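Local coordinates for T9SS C-terminal target domain-containing protein (Bacteroides cellulosilyticus, PDB 5JVK) that probably hydrolyses O-glycosidic bonds, as a family 39 glycoside hydrolase of a gut symbiont, at residues L466-W471 against Q494-K499; Y443-T448 against L485-S490. One frame throughout, in Å; residues are numbered along the deposited sequence.

Interaction 1 (L466-W471 against Q494-K499); sequences LRLIDW and QYLVVK
The antiparallel sheet that follows the (beta/alpha)8 barrel in the chain joins its strands 466-469 and 494-498 here. Two hydrogen-bonded pairs carry the ladder, R467 with V497 and I469 with Y495. The I469 N to Y495 O bond is 2.8 Å long and almost straight (176° at the hydrogen), and the return bond from Y495 N to I469 O is 2.7 Å. L468, with CG anti to its backbone N (chi1 -180°), brings CD1 to 3.7 Å from L496 CD2 and 3.6 Å from Q494 OE1; this face, with L466 and L496, packs on L485 of strand 484-489 and on L478, as in a beta-sandwich. On the other face the side chains of I469 and V497 cross obliquely, CG1 of I469 lying 4.1 Å from CG2 of V497, while helix 403-415 covers Y495 and V497 through L414. The Y495 ring receives D470 O at its edge, CD2 lying 3.8 Å from that oxygen. Y495 OH donates to a water 2.9 Å away, which donates in turn to W471 O. An alanine at Y495 would probably loosen the packing against L414 and V411 and lose the water bridge to the turn after strand 466-469.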
ATOM      1  N   LEU A 466      24.645  10.989  13.326  1.00 38.62           N
ATOM      2  CA  LEU A 466      23.287  10.452  13.440  1.00 37.42           C
ATOM      3  C   LEU A 466      22.229  11.549  13.568  1.00 36.95           C
ATOM      4  O   LEU A 466      22.433  12.544  14.266  1.00 36.78           O
ATOM      5  CB  LEU A 466      23.191   9.499  14.637  1.00 37.10           C
ATOM      6  CG  LEU A 466      23.932   8.161  14.516  1.00 36.71           C
ATOM      7  CD1 LEU A 466      23.934   7.431  15.850  1.00 36.67           C
ATOM      8  CD2 LEU A 466      23.328   7.281  13.431  1.00 36.47           C
ATOM      9  N   ARG A 467      21.110  11.354  12.870  1.00 36.79           N
ATOM     10  CA  ARG A 467      19.899  12.156  13.038  1.00 36.72           C
ATOM     11  C   ARG A 467      18.764  11.231  13.454  1.00 34.55           C
ATOM     12  O   ARG A 467      18.635  10.139  12.908  1.00 34.76           O
ATOM     13  CB  ARG A 467      19.514  12.848  11.731  1.00 38.76           C
ATOM     14  CG  ARG A 467      20.221  14.166  11.453  1.00 41.04           C
ATOM     15  CD  ARG A 467      19.462  14.956  10.392  1.00 42.96           C
ATOM     16  NE  ARG A 467      19.275  14.175   9.163  1.00 45.05           N
ATOM     17  CZ  ARG A 467      18.307  14.353   8.258  1.00 46.96           C
ATOM     18  NH1 ARG A 467      17.377  15.302   8.401  1.00 48.11           N
ATOM     19  NH2 ARG A 467      18.261  13.559   7.186  1.00 46.74           N
ATOM     20  N   LEU A 468      17.942  11.673  14.404  1.00 32.67           N
ATOM     21  CA  LEU A 468      16.778  10.914  14.857  1.00 31.40           C
ATOM     22  C   LEU A 468      15.504  11.480  14.240  1.00 30.48           C
ATOM     23  O   LEU A 468      15.185  12.649  14.451  1.00 30.09           O
ATOM     24  CB  LEU A 468      16.682  10.956  16.381  1.00 31.42           C
ATOM     25  CG  LEU A 468      15.524  10.211  17.050  1.00 31.65           C
ATOM     26  CD1 LEU A 468      15.562   8.726  16.721  1.00 31.82           C
ATOM     27  CD2 LEU A 468      15.570  10.430  18.553  1.00 31.47           C
ATOM     28  N   ILE A 469      14.788  10.644  13.487  1.00 29.81           N
ATOM     29  CA  ILE A 469      13.516  11.003  12.848  1.00 29.31           C
ATOM     30  C   ILE A 469      12.423  10.093  13.409  1.00 28.18           C
ATOM     31  O   ILE A 469      12.648   8.895  13.573  1.00 28.16           O
ATOM     32  CB  ILE A 469      13.581  10.813  11.308  1.00 29.94           C
ATOM     33  CG1 ILE A 469      14.827  11.488  10.705  1.00 30.52           C
ATOM     34  CG2 ILE A 469      12.308  11.324  10.636  1.00 30.06           C
ATOM     35  CD1 ILE A 469      14.916  12.989  10.919  1.00 30.95           C
ATOM     36  N   ASP A 470      11.250  10.654  13.706  1.00 26.97           N
ATOM     37  CA  ASP A 470      10.102   9.854  14.176  1.00 26.26           C
ATOM     38  C   ASP A 470       9.256   9.366  12.983  1.00 25.20           C
ATOM     39  O   ASP A 470       9.604   9.619  11.829  1.00 24.70           O
ATOM     40  CB  ASP A 470       9.276  10.629  15.226  1.00 26.29           C
ATOM     41  CG  ASP A 470       8.460  11.781  14.637  1.00 26.86           C
ATOM     42  OD1 ASP A 470       8.621  12.114  13.443  1.00 26.93           O
ATOM     43  OD2 ASP A 470       7.644  12.363  15.383  1.00 27.52           O
ATOM     44  N   TRP A 471       8.145   8.686  13.266  1.00 24.32           N
ATOM     45  CA  TRP A 471       7.221   8.168  12.230  1.00 23.77           C
ATOM     46  C   TRP A 471       6.667   9.221  11.257  1.00 24.27           C
ATOM     47  O   TRP A 471       6.153   8.882  10.188  1.00 24.11           O
ATOM     48  CB  TRP A 471       6.025   7.484  12.902  1.00 22.90           C
ATOM     49  CG  TRP A 471       5.045   8.459  13.504  1.00 22.12           C
ATOM     50  CD1 TRP A 471       5.149   9.090  14.706  1.00 21.83           C
ATOM     51  CD2 TRP A 471       3.826   8.925  12.910  1.00 21.54           C
ATOM     52  NE1 TRP A 471       4.069   9.916  14.902  1.00 21.58           N
ATOM     53  CE2 TRP A 471       3.243   9.836  13.814  1.00 21.32           C
ATOM     54  CE3 TRP A 471       3.174   8.663  11.700  1.00 21.33           C
ATOM     55  CZ2 TRP A 471       2.032  10.482  13.551  1.00 21.21           C
ATOM     56  CZ3 TRP A 471       1.970   9.307  11.439  1.00 21.21           C
ATOM     57  CH2 TRP A 471       1.412  10.206  12.361  1.00 21.11           C
ATOM     58  N   GLN A 494      10.474   4.718  14.772  1.00 20.12           N
ATOM     59  CA  GLN A 494      11.349   5.874  14.614  1.00 20.52           C
ATOM     60  C   GLN A 494      12.630   5.400  13.949  1.00 21.01           C
ATOM     61  O   GLN A 494      12.896   4.199  13.890  1.00 21.33           O
ATOM     62  CB  GLN A 494      11.630   6.549  15.960  1.00 20.57           C
ATOM     63  CG  GLN A 494      12.518   5.765  16.915  1.00 20.68           C
ATOM     64  CD  GLN A 494      12.432   6.285  18.333  1.00 20.76           C
ATOM     65  OE1 GLN A 494      13.372   6.894  18.835  1.00 21.10           O
ATOM     66  NE2 GLN A 494      11.296   6.054  18.984  1.00 20.59           N
ATOM     67  N   TYR A 495      13.420   6.352  13.461  1.00 21.50           N
ATOM     68  CA  TYR A 495      14.539   6.064  12.574  1.00 21.87           C
ATOM     69  C   TYR A 495      15.792   6.858  12.950  1.00 22.68           C
ATOM     70  O   TYR A 495      15.709   8.056  13.229  1.00 22.59           O
ATOM     71  CB  TYR A 495      14.146   6.399  11.132  1.00 21.89           C
ATOM     72  CG  TYR A 495      12.803   5.850  10.700  1.00 21.50           C
ATOM     73  CD1 TYR A 495      12.685   4.558  10.195  1.00 21.46           C
ATOM     74  CD2 TYR A 495      11.649   6.625  10.800  1.00 21.43           C
ATOM     75  CE1 TYR A 495      11.455   4.053   9.795  1.00 21.58           C
ATOM     76  CE2 TYR A 495      10.415   6.133  10.402  1.00 21.54           C
ATOM     77  CZ  TYR A 495      10.322   4.844   9.903  1.00 21.67           C
ATOM     78  OH  TYR A 495       9.101   4.351   9.511  1.00 22.11           O
ATOM     79  N   LEU A 496      16.942   6.180  12.951  1.00 23.41           N
ATOM     80  CA  LEU A 496      18.249   6.815  13.125  1.00 24.16           C
ATOM     81  C   LEU A 496      18.990   6.807  11.792  1.00 24.89           C
ATOM     82  O   LEU A 496      19.523   5.777  11.385  1.00 24.41           O
ATOM     83  CB  LEU A 496      19.076   6.078  14.181  1.00 24.36           C
ATOM     84  CG  LEU A 496      18.658   6.237  15.645  1.00 24.57           C
ATOM     85  CD1 LEU A 496      19.304   5.156  16.500  1.00 24.76           C
ATOM     86  CD2 LEU A 496      19.021   7.618  16.169  1.00 24.64           C
ATOM     87  N   VAL A 497      19.025   7.956  11.124  1.00 26.40           N
ATOM     88  CA  VAL A 497      19.653   8.091   9.807  1.00 28.07           C
ATOM     89  C   VAL A 497      21.153   8.359   9.957  1.00 29.64           C
ATOM     90  O   VAL A 497      21.565   9.049  10.886  1.00 29.45           O
ATOM     91  CB  VAL A 497      18.993   9.230   8.997  1.00 28.31           C
ATOM     92  CG1 VAL A 497      19.627   9.368   7.614  1.00 28.59           C
ATOM     93  CG2 VAL A 497      17.494   8.984   8.877  1.00 28.22           C
ATOM     94  N   VAL A 498      21.956   7.814   9.040  1.00 32.07           N
ATOM     95  CA  VAL A 498      23.413   8.003   9.037  1.00 34.62           C
ATOM     96  C   VAL A 498      23.802   9.214   8.175  1.00 37.42           C
ATOM     97  O   VAL A 498      23.283   9.386   7.071  1.00 36.73           O
ATOM     98  CB  VAL A 498      24.147   6.732   8.542  1.00 34.44           C
ATOM     99  CG1 VAL A 498      25.655   6.961   8.452  1.00 34.37           C
ATOM    100  CG2 VAL A 498      23.839   5.555   9.464  1.00 34.11           C
ATOM    101  N   LYS A 499      24.725  10.031   8.697  1.00 42.01           N
ATOM    102  CA  LYS A 499      25.201  11.276   8.056  1.00 45.43           C
ATOM    103  C   LYS A 499      24.078  12.227   7.655  1.00 46.74           C
ATOM    104  O   LYS A 499      23.609  13.015   8.474  1.00 49.74           O
ATOM    105  CB  LYS A 499      26.105  10.972   6.857  1.00 47.56           C
ATOM    106  CG  LYS A 499      27.454  10.407   7.268  1.00 50.17           C
ATOM    107  CD  LYS A 499      28.203   9.781   6.104  1.00 52.57           C
ATOM    108  CE  LYS A 499      29.381   8.954   6.599  1.00 53.60           C
ATOM    109  NZ  LYS A 499      30.087   8.265   5.484  1.00 54.27           N
TER
HETATM  110  O   HOH W   1       6.733   6.045   9.318  1.00 17.25           O

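Interaction 2 (Y443-T448 against L485-S490); sequences YTAWTT and LVLNLS
L489 reaches over the backbone of A445 and W446 with both its methyls, CG standing anti to its own carbonyl carbon. CD2 of L489 rests 3.8 Å from A445 CB, and CD1 lies 3.7 Å from W446 O, so one leucine spans two consecutive residues of the facing strand. L487 CD1 touches the same A445 methyl at 4.1 Å, leaving that small side chain against two leucine branches. Strands 443-447 and 485-489 belong to different sheets of the domain that follows the barrel; they cross at 52°, packing side chains between the two sheets in the manner of a beta-sandwich, and meet by backbone at the S490 end. There T447 N donates to S490 O over 3.0 Å, nearly straight at the hydrogen (177°) but arriving 48° out of the carbonyl plane. T447 CG2, in the crowded position between backbone N and carbonyl carbon, lies 3.7 Å from L489 CB, while OG1 is directed to N429 and to the backbone N of K449. A water lies 2.9 Å from A445 O and accepts from S490 N. The W446 indole points to the other side of its sheet, toward D297 and L363.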
ATOM      1  N   TYR A 443      18.888   3.046  10.841  1.00 23.91           N
ATOM      2  CA  TYR A 443      18.345   2.066  11.782  1.00 23.71           C
ATOM      3  C   TYR A 443      16.900   2.437  12.049  1.00 23.10           C
ATOM      4  O   TYR A 443      16.576   3.619  12.098  1.00 23.71           O
ATOM      5  CB  TYR A 443      19.113   2.074  13.108  1.00 23.94           C
ATOM      6  CG  TYR A 443      20.607   1.935  12.957  1.00 24.64           C
ATOM      7  CD1 TYR A 443      21.403   3.044  12.664  1.00 24.97           C
ATOM      8  CD2 TYR A 443      21.232   0.696  13.104  1.00 24.93           C
ATOM      9  CE1 TYR A 443      22.776   2.922  12.515  1.00 25.21           C
ATOM     10  CE2 TYR A 443      22.607   0.565  12.961  1.00 25.18           C
ATOM     11  CZ  TYR A 443      23.373   1.680  12.661  1.00 25.43           C
ATOM     12  OH  TYR A 443      24.737   1.564  12.513  1.00 26.01           O
ATOM     13  N   THR A 444      16.035   1.438  12.220  1.00 22.02           N
ATOM     14  CA  THR A 444      14.653   1.678  12.645  1.00 21.48           C
ATOM     15  C   THR A 444      14.414   0.993  13.978  1.00 21.03           C
ATOM     16  O   THR A 444      15.003  -0.051  14.248  1.00 21.17           O
ATOM     17  CB  THR A 444      13.604   1.216  11.609  1.00 21.51           C
ATOM     18  OG1 THR A 444      12.298   1.600  12.060  1.00 21.35           O
ATOM     19  CG2 THR A 444      13.635  -0.297  11.386  1.00 21.70           C
ATOM     20  N   ALA A 445      13.552   1.580  14.803  1.00 20.37           N
ATOM     21  CA  ALA A 445      13.269   1.036  16.127  1.00 19.99           C
ATOM     22  C   ALA A 445      11.818   1.254  16.529  1.00 19.62           C
ATOM     23  O   ALA A 445      11.268   2.335  16.330  1.00 19.73           O
ATOM     24  CB  ALA A 445      14.200   1.648  17.161  1.00 20.05           C
ATOM     25  N   TRP A 446      11.208   0.212  17.085  1.00 19.19           N
ATOM     26  CA  TRP A 446       9.849   0.282  17.608  1.00 18.87           C
ATOM     27  C   TRP A 446       9.638  -0.772  18.687  1.00 19.32           C
ATOM     28  O   TRP A 446      10.454  -1.683  18.848  1.00 19.37           O
ATOM     29  CB  TRP A 446       8.816   0.122  16.478  1.00 18.46           C
ATOM     30  CG  TRP A 446       8.658  -1.270  15.900  1.00 17.93           C
ATOM     31  CD1 TRP A 446       7.872  -2.273  16.382  1.00 17.67           C
ATOM     32  CD2 TRP A 446       9.273  -1.782  14.712  1.00 17.72           C
ATOM     33  NE1 TRP A 446       7.969  -3.382  15.582  1.00 17.47           N
ATOM     34  CE2 TRP A 446       8.826  -3.111  14.551  1.00 17.49           C
ATOM     35  CE3 TRP A 446      10.169  -1.251  13.774  1.00 17.69           C
ATOM     36  CZ2 TRP A 446       9.238  -3.918  13.485  1.00 17.42           C
ATOM     37  CZ3 TRP A 446      10.578  -2.056  12.710  1.00 17.64           C
ATOM     38  CH2 TRP A 446      10.112  -3.376  12.578  1.00 17.41           C
ATOM     39  N   THR A 447       8.534  -0.634  19.414  1.00 19.75           N
ATOM     40  CA  THR A 447       8.115  -1.624  20.398  1.00 20.26           C
ATOM     41  C   THR A 447       6.731  -2.145  20.029  1.00 20.88           C
ATOM     42  O   THR A 447       5.906  -1.405  19.492  1.00 20.60           O
ATOM     43  CB  THR A 447       8.122  -1.064  21.843  1.00 20.40           C
ATOM     44  OG1 THR A 447       7.735  -2.096  22.761  1.00 20.48           O
ATOM     45  CG2 THR A 447       7.188   0.137  22.018  1.00 20.23           C
ATOM     46  N   THR A 448       6.494  -3.425  20.315  1.00 21.57           N
ATOM     47  CA  THR A 448       5.166  -4.023  20.186  1.00 22.18           C
ATOM     48  C   THR A 448       4.246  -3.666  21.368  1.00 23.06           C
ATOM     49  O   THR A 448       3.032  -3.840  21.278  1.00 22.64           O
ATOM     50  CB  THR A 448       5.256  -5.555  20.050  1.00 22.08           C
ATOM     51  OG1 THR A 448       5.956  -6.107  21.172  1.00 21.81           O
ATOM     52  CG2 THR A 448       5.988  -5.928  18.769  1.00 22.24           C
ATOM     53  N   LEU A 485      22.422   5.407  23.251  1.00 28.34           N
ATOM     54  CA  LEU A 485      21.304   6.231  22.816  1.00 26.84           C
ATOM     55  C   LEU A 485      20.054   5.792  23.574  1.00 25.67           C
ATOM     56  O   LEU A 485      19.662   4.629  23.490  1.00 24.84           O
ATOM     57  CB  LEU A 485      21.083   6.095  21.309  1.00 26.70           C
ATOM     58  CG  LEU A 485      22.285   6.435  20.427  1.00 26.95           C
ATOM     59  CD1 LEU A 485      21.980   6.122  18.971  1.00 27.17           C
ATOM     60  CD2 LEU A 485      22.685   7.893  20.589  1.00 27.21           C
ATOM     61  N   VAL A 486      19.446   6.719  24.318  1.00 24.75           N
ATOM     62  CA  VAL A 486      18.210   6.453  25.059  1.00 24.24           C
ATOM     63  C   VAL A 486      17.039   6.695  24.113  1.00 23.81           C
ATOM     64  O   VAL A 486      16.773   7.842  23.752  1.00 24.21           O
ATOM     65  CB  VAL A 486      18.069   7.359  26.308  1.00 23.97           C
ATOM     66  CG1 VAL A 486      16.815   6.998  27.100  1.00 23.81           C
ATOM     67  CG2 VAL A 486      19.306   7.258  27.192  1.00 24.04           C
ATOM     68  N   LEU A 487      16.358   5.619  23.713  1.00 23.30           N
ATOM     69  CA  LEU A 487      15.241   5.685  22.762  1.00 22.98           C
ATOM     70  C   LEU A 487      13.916   5.404  23.457  1.00 22.83           C
ATOM     71  O   LEU A 487      13.769   4.377  24.120  1.00 22.80           O
ATOM     72  CB  LEU A 487      15.430   4.665  21.638  1.00 22.90           C
ATOM     73  CG  LEU A 487      16.688   4.785  20.778  1.00 23.05           C
ATOM     74  CD1 LEU A 487      16.719   3.669  19.747  1.00 23.07           C
ATOM     75  CD2 LEU A 487      16.759   6.142  20.097  1.00 23.16           C
ATOM     76  N   ASN A 488      12.956   6.313  23.285  1.00 22.54           N
ATOM     77  CA  ASN A 488      11.610   6.159  23.829  1.00 22.26           C
ATOM     78  C   ASN A 488      10.717   5.550  22.758  1.00 21.44           C
ATOM     79  O   ASN A 488      10.153   6.262  21.927  1.00 21.16           O
ATOM     80  CB  ASN A 488      11.066   7.508  24.298  1.00 22.71           C
ATOM     81  CG  ASN A 488      11.864   8.081  25.454  1.00 23.44           C
ATOM     82  OD1 ASN A 488      12.104   7.401  26.453  1.00 23.50           O
ATOM     83  ND2 ASN A 488      12.290   9.337  25.321  1.00 23.88           N
ATOM     84  N   LEU A 489      10.603   4.225  22.791  1.00 20.64           N
ATOM     85  CA  LEU A 489       9.926   3.476  21.741  1.00 20.04           C
ATOM     86  C   LEU A 489       8.411   3.549  21.878  1.00 19.58           C
ATOM     87  O   LEU A 489       7.872   3.529  22.988  1.00 19.50           O
ATOM     88  CB  LEU A 489      10.363   2.006  21.755  1.00 20.05           C
ATOM     89  CG  LEU A 489      11.860   1.702  21.630  1.00 20.27           C
ATOM     90  CD1 LEU A 489      12.067   0.198  21.554  1.00 20.46           C
ATOM     91  CD2 LEU A 489      12.477   2.384  20.418  1.00 20.35           C
ATOM     92  N   SER A 490       7.743   3.645  20.730  1.00 19.07           N
ATOM     93  CA  SER A 490       6.301   3.476  20.629  1.00 18.83           C
ATOM     94  C   SER A 490       5.995   2.418  19.570  1.00 18.51           C
ATOM     95  O   SER A 490       6.903   1.877  18.929  1.00 17.98           O
ATOM     96  CB  SER A 490       5.626   4.806  20.264  1.00 18.87           C
ATOM     97  OG  SER A 490       5.878   5.175  18.919  1.00 18.64           O
TER
HETATM   98  O   HOH W   2       9.482   3.797  18.108  1.00 19.62           O

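Strands 439-447 and 494-498 are neighbours in one antiparallel sheet, so interactions 1 and 2 share a framework: L496 N lies 2.7 Å from Y443 O, and A445 N lies 2.8 Å from Q494 O, both probable hydrogen bonds. Interaction 1 works within that sheet, through a backbone ladder that continues strand to strand, and buries 613 Å². Interaction 2 works between sheets, mainly through apolar side chains, and buries 265 Å². Both are largely buried, though 466-471 against 494-499 includes the exposed R467. The two meet again at Q494, whose OE1 packs on L487 and whose NE2 bonds N488 O, linking the ladder to strand 484-489.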